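Local atomic coordinates of FACT complex subunit POB3 (Chaetomium thermophilum var. thermophilum, PDB entry 4KHB), a protein that probably serves, as a subunit of the histone chaperone FACT, to reorganise nucleosomes during transcription, replication and DNA repair. Residues A113-T121 with A129-I137; E147-G155 with V166-Q177. All coordinates share one frame; numbering follows the deposited sequence.

Interaction 1 of 2, residues A113-T121 with A129-I137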
loop_
_atom_site.group_PDB
_atom_site.type_symbol
_atom_site.label_atom_id
_atom_site.label_comp_id
_atom_site.label_asym_id
_atom_site.label_seq_id
_atom_site.Cartn_x
_atom_site.Cartn_y
_atom_site.Cartn_z
ATOM N N ALA H 113 -10.413 -9.402 0.981
ATOM C CA ALA H 113 -9.484 -9.257 -0.133
ATOM C C ALA H 113 -10.271 -9.380 -1.429
ATOM O O ALA H 113 -10.785 -10.453 -1.753
ATOM C CB ALA H 113 -8.400 -10.314 -0.066
ATOM N N GLU H 114 -10.368 -8.282 -2.170
ATOM C CA GLU H 114 -11.209 -8.259 -3.358
ATOM C C GLU H 114 -10.396 -8.075 -4.635
ATOM O O GLU H 114 -9.622 -7.124 -4.761
ATOM C CB GLU H 114 -12.277 -7.164 -3.229
ATOM C CG GLU H 114 -12.791 -6.961 -1.806
ATOM C CD GLU H 114 -14.277 -6.655 -1.750
ATOM O OE1 GLU H 114 -15.046 -7.293 -2.500
ATOM O OE2 GLU H 114 -14.678 -5.779 -0.955
ATOM N N PHE H 115 -10.585 -8.989 -5.581
ATOM C CA PHE H 115 -9.912 -8.906 -6.870
ATOM C C PHE H 115 -10.693 -8.033 -7.839
ATOM O O PHE H 115 -11.675 -8.474 -8.449
ATOM C CB PHE H 115 -9.712 -10.303 -7.457
ATOM C CG PHE H 115 -8.661 -11.112 -6.745
ATOM C CD1 PHE H 115 -8.985 -11.872 -5.628
ATOM C CD2 PHE H 115 -7.348 -11.118 -7.199
ATOM C CE1 PHE H 115 -8.017 -12.617 -4.973
ATOM C CE2 PHE H 115 -6.376 -11.860 -6.550
ATOM C CZ PHE H 115 -6.711 -12.610 -5.435
ATOM N N GLY H 116 -10.244 -6.790 -7.978
ATOM C CA GLY H 116 -10.880 -5.850 -8.879
ATOM C C GLY H 116 -10.339 -5.932 -10.292
ATOM O O GLY H 116 -9.755 -6.939 -10.690
ATOM N N LYS H 117 -10.542 -4.857 -11.044
ATOM C CA LYS H 117 -10.149 -4.780 -12.444
ATOM C C LYS H 117 -8.636 -4.673 -12.636
ATOM O O LYS H 117 -8.067 -5.314 -13.524
ATOM C CB LYS H 117 -10.857 -3.586 -13.086
ATOM C CG LYS H 117 -10.532 -3.349 -14.546
ATOM C CD LYS H 117 -11.401 -2.219 -15.074
ATOM C CE LYS H 117 -11.120 -1.924 -16.529
ATOM N NZ LYS H 117 -11.992 -0.834 -17.051
ATOM N N ALA H 118 -7.988 -3.865 -11.803
ATOM C CA ALA H 118 -6.555 -3.620 -11.947
ATOM C C ALA H 118 -5.764 -3.893 -10.672
ATOM O O ALA H 118 -4.535 -3.952 -10.706
ATOM C CB ALA H 118 -6.306 -2.192 -12.421
ATOM N N GLU H 119 -6.460 -4.057 -9.551
ATOM C CA GLU H 119 -5.784 -4.193 -8.262
ATOM C C GLU H 119 -6.418 -5.239 -7.356
ATOM O O GLU H 119 -7.632 -5.464 -7.396
ATOM C CB GLU H 119 -5.766 -2.852 -7.514
ATOM C CG GLU H 119 -4.890 -1.777 -8.140
ATOM C CD GLU H 119 -4.819 -0.517 -7.297
ATOM O OE1 GLU H 119 -5.881 0.082 -7.023
ATOM O OE2 GLU H 119 -3.700 -0.129 -6.901
ATOM N N LEU H 120 -5.586 -5.861 -6.529
ATOM C CA LEU H 120 -6.074 -6.646 -5.407
ATOM C C LEU H 120 -6.163 -5.724 -4.198
ATOM O O LEU H 120 -5.147 -5.196 -3.733
ATOM C CB LEU H 120 -5.134 -7.821 -5.120
ATOM C CG LEU H 120 -5.438 -8.645 -3.869
ATOM C CD1 LEU H 120 -6.877 -9.118 -3.890
ATOM C CD2 LEU H 120 -4.502 -9.838 -3.751
ATOM N N THR H 121 -7.378 -5.523 -3.695
ATOM C CA THR H 121 -7.607 -4.593 -2.596
ATOM C C THR H 121 -7.958 -5.357 -1.325
ATOM O O THR H 121 -8.750 -6.299 -1.363
ATOM C CB THR H 121 -8.763 -3.625 -2.927
ATOM O OG1 THR H 121 -8.431 -2.849 -4.088
ATOM C CG2 THR H 121 -9.039 -2.686 -1.761
ATOM N N ALA H 129 -7.329 -0.754 3.107
ATOM C CA ALA H 129 -6.133 -0.592 3.921
ATOM C C ALA H 129 -4.931 -0.452 2.998
ATOM O O ALA H 129 -4.048 0.379 3.228
ATOM C CB ALA H 129 -5.954 -1.777 4.857
ATOM N N PHE H 130 -4.908 -1.280 1.954
ATOM C CA PHE H 130 -3.866 -1.215 0.930
ATOM C C PHE H 130 -4.299 -1.835 -0.402
ATOM O O PHE H 130 -5.271 -2.591 -0.460
ATOM C CB PHE H 130 -2.567 -1.849 1.429
ATOM C CG PHE H 130 -2.695 -3.300 1.795
ATOM C CD1 PHE H 130 -2.393 -4.293 0.873
ATOM C CD2 PHE H 130 -3.095 -3.671 3.071
ATOM C CE1 PHE H 130 -2.498 -5.631 1.213
ATOM C CE2 PHE H 130 -3.203 -5.004 3.420
ATOM C CZ PHE H 130 -2.904 -5.987 2.489
ATOM N N GLU H 131 -3.571 -1.511 -1.467
ATOM C CA GLU H 131 -3.886 -2.009 -2.802
ATOM C C GLU H 131 -2.635 -2.570 -3.471
ATOM O O GLU H 131 -1.546 -2.005 -3.335
ATOM C CB GLU H 131 -4.463 -0.884 -3.666
ATOM C CG GLU H 131 -5.742 -0.263 -3.130
ATOM C CD GLU H 131 -5.500 1.091 -2.498
ATOM O OE1 GLU H 131 -4.333 1.386 -2.164
ATOM O OE2 GLU H 131 -6.470 1.860 -2.339
ATOM N N ILE H 132 -2.790 -3.682 -4.185
ATOM C CA ILE H 132 -1.687 -4.271 -4.942
ATOM C C ILE H 132 -2.051 -4.389 -6.420
ATOM O O ILE H 132 -2.924 -5.178 -6.789
ATOM C CB ILE H 132 -1.313 -5.660 -4.404
ATOM C CG1 ILE H 132 -0.889 -5.553 -2.940
ATOM C CG2 ILE H 132 -0.164 -6.253 -5.204
ATOM C CD1 ILE H 132 -1.397 -6.673 -2.071
ATOM N N PRO H 133 -1.384 -3.591 -7.269
ATOM C CA PRO H 133 -1.609 -3.630 -8.720
ATOM C C PRO H 133 -1.159 -4.960 -9.312
ATOM O O PRO H 133 -0.107 -5.468 -8.922
ATOM C CB PRO H 133 -0.735 -2.481 -9.253
ATOM C CG PRO H 133 -0.370 -1.656 -8.060
ATOM C CD PRO H 133 -0.407 -2.563 -6.874
ATOM N N TYR H 134 -1.959 -5.517 -10.218
ATOM C CA TYR H 134 -1.668 -6.811 -10.835
ATOM C C TYR H 134 -0.323 -6.820 -11.562
ATOM O O TYR H 134 0.359 -7.845 -11.614
ATOM C CB TYR H 134 -2.801 -7.203 -11.793
ATOM C CG TYR H 134 -4.130 -7.437 -11.102
ATOM C CD1 TYR H 134 -4.180 -7.919 -9.801
ATOM C CD2 TYR H 134 -5.329 -7.159 -11.745
ATOM C CE1 TYR H 134 -5.383 -8.129 -9.164
ATOM C CE2 TYR H 134 -6.541 -7.363 -11.113
ATOM C CZ TYR H 134 -6.559 -7.850 -9.821
ATOM O OH TYR H 134 -7.756 -8.059 -9.176
ATOM N N SER H 135 0.057 -5.669 -12.109
ATOM C CA SER H 135 1.301 -5.541 -12.863
ATOM C C SER H 135 2.541 -5.751 -11.995
ATOM O O SER H 135 3.626 -6.027 -12.510
ATOM C CB SER H 135 1.363 -4.175 -13.551
ATOM O OG SER H 135 1.290 -3.121 -12.607
ATOM N N GLU H 136 2.380 -5.621 -10.680
ATOM C CA GLU H 136 3.491 -5.809 -9.752
ATOM C C GLU H 136 3.672 -7.265 -9.340
ATOM O O GLU H 136 4.733 -7.647 -8.844
ATOM C CB GLU H 136 3.285 -4.952 -8.501
ATOM C CG GLU H 136 3.446 -3.461 -8.736
ATOM C CD GLU H 136 4.879 -3.081 -9.034
ATOM O OE1 GLU H 136 5.771 -3.460 -8.245
ATOM O OE2 GLU H 136 5.115 -2.408 -10.059
ATOM N N ILE H 137 2.640 -8.077 -9.551
ATOM C CA ILE H 137 2.628 -9.442 -9.038
ATOM C C ILE H 137 3.387 -10.419 -9.941
ATOM O O ILE H 137 3.073 -10.562 -11.125
ATOM C CB ILE H 137 1.174 -9.938 -8.818
ATOM C CG1 ILE H 137 0.460 -9.040 -7.800
ATOM C CG2 ILE H 137 1.158 -11.397 -8.364
ATOM C CD1 ILE H 137 -0.994 -9.408 -7.554
HETATM O O HOH W 1 -2.542 -3.481 -12.869
#

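Interaction 2 of 2, residues E147-G155 with V166-Q177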
loop_
_atom_site.group_PDB
_atom_site.type_symbol
_atom_site.label_atom_id
_atom_site.label_comp_id
_atom_site.label_asym_id
_atom_site.label_seq_id
_atom_site.Cartn_x
_atom_site.Cartn_y
_atom_site.Cartn_z
ATOM N N GLU H 147 -4.874 -20.772 2.155
ATOM C CA GLU H 147 -3.890 -19.697 2.056
ATOM C C GLU H 147 -3.321 -19.444 0.661
ATOM O O GLU H 147 -2.902 -20.369 -0.040
ATOM C CB GLU H 147 -2.745 -19.987 3.031
ATOM C CG GLU H 147 -1.721 -18.876 3.165
ATOM C CD GLU H 147 -0.705 -19.164 4.252
ATOM O OE1 GLU H 147 0.506 -19.017 3.991
ATOM O OE2 GLU H 147 -1.121 -19.516 5.375
ATOM N N ILE H 148 -3.311 -18.167 0.283
ATOM C CA ILE H 148 -2.808 -17.725 -1.010
ATOM C C ILE H 148 -1.558 -16.871 -0.821
ATOM O O ILE H 148 -1.545 -15.958 0.007
ATOM C CB ILE H 148 -3.863 -16.883 -1.765
ATOM C CG1 ILE H 148 -5.272 -17.454 -1.568
ATOM C CG2 ILE H 148 -3.503 -16.761 -3.242
ATOM C CD1 ILE H 148 -5.478 -18.833 -2.174
ATOM N N ALA H 149 -0.507 -17.167 -1.582
ATOM C CA ALA H 149 0.717 -16.379 -1.520
ATOM C C ALA H 149 0.825 -15.481 -2.745
ATOM O O ALA H 149 0.691 -15.952 -3.877
ATOM C CB ALA H 149 1.933 -17.290 -1.416
ATOM N N VAL H 150 1.069 -14.193 -2.519
ATOM C CA VAL H 150 1.267 -13.250 -3.613
ATOM C C VAL H 150 2.713 -12.782 -3.576
ATOM O O VAL H 150 3.131 -12.103 -2.635
ATOM C CB VAL H 150 0.322 -12.037 -3.504
ATOM C CG1 VAL H 150 0.556 -11.078 -4.657
ATOM C CG2 VAL H 150 -1.124 -12.492 -3.486
ATOM N N GLU H 151 3.475 -13.149 -4.602
ATOM C CA GLU H 151 4.915 -12.911 -4.609
ATOM C C GLU H 151 5.342 -11.806 -5.565
ATOM O O GLU H 151 4.726 -11.594 -6.613
ATOM C CB GLU H 151 5.677 -14.204 -4.924
ATOM C CG GLU H 151 4.954 -15.473 -4.502
ATOM C CD GLU H 151 5.844 -16.696 -4.586
ATOM O OE1 GLU H 151 5.331 -17.819 -4.397
ATOM O OE2 GLU H 151 7.057 -16.536 -4.831
ATOM N N PHE H 152 6.408 -11.106 -5.189
ATOM C CA PHE H 152 6.933 -10.017 -5.996
ATOM C C PHE H 152 8.376 -10.286 -6.403
ATOM O O PHE H 152 9.071 -11.083 -5.771
ATOM C CB PHE H 152 6.828 -8.704 -5.220
ATOM C CG PHE H 152 5.449 -8.424 -4.700
ATOM C CD1 PHE H 152 4.498 -7.829 -5.516
ATOM C CD2 PHE H 152 5.099 -8.765 -3.401
ATOM C CE1 PHE H 152 3.222 -7.572 -5.044
ATOM C CE2 PHE H 152 3.826 -8.513 -2.923
ATOM C CZ PHE H 152 2.886 -7.914 -3.745
ATOM N N ALA H 153 8.823 -9.615 -7.460
ATOM C CA ALA H 153 10.202 -9.736 -7.923
ATOM C C ALA H 153 10.877 -8.377 -7.884
ATOM O O ALA H 153 11.044 -7.737 -8.924
ATOM C CB ALA H 153 10.243 -10.298 -9.332
ATOM N N PRO H 154 11.260 -7.925 -6.680
ATOM C CA PRO H 154 11.876 -6.603 -6.553
ATOM C C PRO H 154 13.281 -6.589 -7.141
ATOM O O PRO H 154 13.777 -5.530 -7.526
ATOM C CB PRO H 154 11.925 -6.393 -5.038
ATOM C CG PRO H 154 12.015 -7.774 -4.478
ATOM C CD PRO H 154 11.150 -8.611 -5.378
ATOM N N GLY H 155 13.910 -7.760 -7.204
ATOM C CA GLY H 155 15.276 -7.867 -7.676
ATOM C C GLY H 155 15.391 -8.709 -8.930
ATOM O O GLY H 155 15.939 -8.268 -9.941
ATOM N N VAL H 166 9.434 -11.098 -15.083
ATOM C CA VAL H 166 8.673 -9.918 -14.672
ATOM C C VAL H 166 9.398 -9.164 -13.556
ATOM O O VAL H 166 10.069 -9.777 -12.723
ATOM C CB VAL H 166 7.253 -10.318 -14.191
ATOM C CG1 VAL H 166 6.450 -9.100 -13.756
ATOM C CG2 VAL H 166 6.511 -11.070 -15.287
ATOM N N LYS H 167 9.284 -7.838 -13.553
ATOM C CA LYS H 167 9.865 -7.037 -12.481
ATOM C C LYS H 167 8.855 -6.170 -11.726
ATOM O O LYS H 167 7.965 -5.560 -12.323
ATOM C CB LYS H 167 10.969 -6.122 -13.013
ATOM C CG LYS H 167 12.045 -5.838 -11.978
ATOM C CD LYS H 167 12.914 -4.660 -12.368
ATOM C CE LYS H 167 13.823 -4.271 -11.217
ATOM N NZ LYS H 167 14.750 -3.172 -11.585
ATOM N N SER H 168 9.017 -6.115 -10.407
ATOM C CA SER H 168 8.128 -5.352 -9.533
ATOM C C SER H 168 8.936 -4.108 -9.168
ATOM O O SER H 168 9.709 -4.123 -8.208
ATOM C CB SER H 168 7.732 -6.196 -8.319
ATOM O OG SER H 168 7.145 -7.423 -8.717
ATOM N N LYS H 169 8.746 -3.031 -9.928
ATOM C CA LYS H 169 9.370 -1.742 -9.626
ATOM C C LYS H 169 8.800 -1.003 -8.409
ATOM O O LYS H 169 9.552 -0.361 -7.671
ATOM C CB LYS H 169 9.382 -0.840 -10.868
ATOM C CG LYS H 169 9.509 -1.616 -12.175
ATOM C CD LYS H 169 9.263 -0.747 -13.402
ATOM C CE LYS H 169 9.224 -1.593 -14.677
ATOM N NZ LYS H 169 7.871 -1.662 -15.292
ATOM N N LYS H 170 7.489 -1.076 -8.197
ATOM C CA LYS H 170 6.890 -0.385 -7.056
ATOM C C LYS H 170 7.168 -1.111 -5.744
ATOM O O LYS H 170 7.181 -0.497 -4.677
ATOM C CB LYS H 170 5.381 -0.197 -7.243
ATOM C CG LYS H 170 4.994 0.751 -8.368
ATOM C CD LYS H 170 3.483 0.943 -8.418
ATOM C CE LYS H 170 3.100 1.987 -9.453
ATOM N NZ LYS H 170 1.628 2.185 -9.550
ATOM N N ALA H 171 7.387 -2.419 -5.823
ATOM C CA ALA H 171 7.748 -3.195 -4.644
ATOM C C ALA H 171 9.156 -2.849 -4.175
ATOM O O ALA H 171 9.476 -2.982 -2.993
ATOM C CB ALA H 171 7.634 -4.683 -4.934
ATOM N N SER H 172 9.993 -2.407 -5.110
ATOM C CA SER H 172 11.401 -2.146 -4.828
ATOM C C SER H 172 11.723 -0.657 -4.736
ATOM O O SER H 172 12.886 -0.281 -4.591
ATOM C CB SER H 172 12.288 -2.803 -5.891
ATOM O OG SER H 172 12.078 -2.223 -7.165
ATOM N N ALA H 173 10.700 0.188 -4.810
ATOM C CA ALA H 173 10.923 1.628 -4.797
ATOM C C ALA H 173 11.318 2.102 -3.407
ATOM O O ALA H 173 12.001 3.117 -3.252
ATOM C CB ALA H 173 9.683 2.360 -5.274
ATOM N N SER H 174 10.880 1.361 -2.397
ATOM C CA SER H 174 11.212 1.688 -1.022
ATOM C C SER H 174 12.546 1.054 -0.660
ATOM O O SER H 174 13.047 0.189 -1.381
ATOM C CB SER H 174 10.123 1.175 -0.078
ATOM O OG SER H 174 10.545 1.254 1.273
ATOM N N ARG H 175 13.106 1.475 0.470
ATOM C CA ARG H 175 14.319 0.876 1.010
ATOM C C ARG H 175 13.977 -0.494 1.555
ATOM O O ARG H 175 14.816 -1.397 1.601
ATOM C CB ARG H 175 14.845 1.718 2.163
ATOM C CG ARG H 175 16.277 1.430 2.559
ATOM C CD ARG H 175 16.891 2.637 3.227
ATOM N NE ARG H 175 17.746 2.225 4.336
ATOM C CZ ARG H 175 18.624 3.014 4.945
ATOM N NH1 ARG H 175 18.763 4.274 4.563
ATOM N NH2 ARG H 175 19.350 2.546 5.950
ATOM N N ASP H 176 12.728 -0.630 1.983
ATOM C CA ASP H 176 12.223 -1.898 2.470
ATOM C C ASP H 176 11.374 -2.510 1.373
ATOM O O ASP H 176 10.210 -2.146 1.197
ATOM C CB ASP H 176 11.400 -1.685 3.744
ATOM C CG ASP H 176 12.234 -1.157 4.896
ATOM O OD1 ASP H 176 13.292 -1.753 5.188
ATOM O OD2 ASP H 176 11.830 -0.145 5.509
ATOM N N GLN H 177 11.962 -3.447 0.639
ATOM C CA GLN H 177 11.316 -4.001 -0.540
ATOM C C GLN H 177 10.340 -5.110 -0.182
ATOM O O GLN H 177 10.695 -6.063 0.517
ATOM C CB GLN H 177 12.373 -4.522 -1.521
ATOM C CG GLN H 177 13.374 -3.457 -1.967
ATOM C CD GLN H 177 14.405 -3.994 -2.936
ATOM O OE1 GLN H 177 14.603 -5.205 -3.043
ATOM N NE2 GLN H 177 15.066 -3.096 -3.652
#

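Interaction 1 of 2, residues A113-T121 with A129-I137
Tyr134 reaches the 113-121 segment because its CG stands beside its own backbone N and opposite the carbonyl carbon (chi1 -65°), which lays the ring along the turn 116-119. Ala118 C and Glu119 N lie over one ring face, offset toward the rim, while Gly116 O sits at the ring edge. The phenol ends in a hydrogen bond, Tyr134 OH to Gly116 O at 2.7 Å, with the donor above the carbonyl plane, and Phe115 CB lies 3.4 Å from Tyr134 OH. Ala118 O takes a nearly straight bond (170°) from Tyr134 N at 3.1 Å and a second from a water, so the turn is gripped at two carbonyls. Beyond it, Leu120 and Ile132 form an antiparallel hydrogen-bonded pair, with Leu120 N to Ile132 O and Ile132 N to Leu120 O both 2.8 Å. On the other face of the sheet, Glu119 OE2 rests 3.4 Å from Glu131 CB. The planes of the Glu119 and Glu131 carboxylates are nearly parallel, 11° apart; their like charges are probably eased by Lys64, salt-bridged to Glu119, and His103, hydrogen-bonded to Glu131. Such pairing is that of a beta hairpin, 119-124 with 127-133, in the second PH-like domain.

Interaction 2 of 2, residues E147-G155 with V166-Q177
A long connection between two neighbouring strands of a PH-like sheet, 147-152 and 177-184, folds back here on the end of the strand it leaves. Ser168 is joined to Ala153 twice: Ala153 N donates to Ser168 OG at 3.0 Å, almost straight at 166°, and Ser168 N returns a bond of 3.0 Å to Ala153 O from above the carbonyl plane. With OG beside its own backbone N (chi1 -56°), the serine hydroxyl also comes to the edge of the Phe152 ring, 3.7 Å from Phe152 CB. Ser168 OG lies so close to the backbone O of Glu136 that the details of that bond are doubtful. Ala171 CB packs on Phe152 CB at 4.1 Å. Pro154 meets both the loop and the start of the next strand, its CB lying 3.7 Å from Ser172 CB and 3.5 Å from Gln177 OE1. That amide oxygen accepts a hydrogen bond from Arg99 of the SPT16D chain, which itself packs on Pro154, so the contact borders the subunit interface. Lys167 CG lies 3.7 Å from Ala153 O. Two bonds between Ser168 and Ala153, flanked by small apolar contacts, imply that the loop is anchored at Ser168, just after its disordered part, while its far end is tied to the partner subunit.

Overall arrangement
Both contacts belong to the second PH-like domain of this N-terminal part of POB3 and follow one another along the chain. Interaction 1 pairs adjacent strands of a hairpin by regular backbone bonds, with an aromatic side chain laid on the preceding turn; interaction 2 pins an irregular loop to a strand end through one serine and a proline. Each is partly buried, but the centre of interaction 1 lies about 9 Å from the centre of the chain, that of interaction 2 about 15 Å. They meet at Glu136, whose backbone oxygen makes an unusually short, uncertain approach to Ser168 OG and whose carboxylate probably accepts from Ala171 N. Ile132 also packs on Phe152, joining the two sheets, and SPT16D borders both contacts.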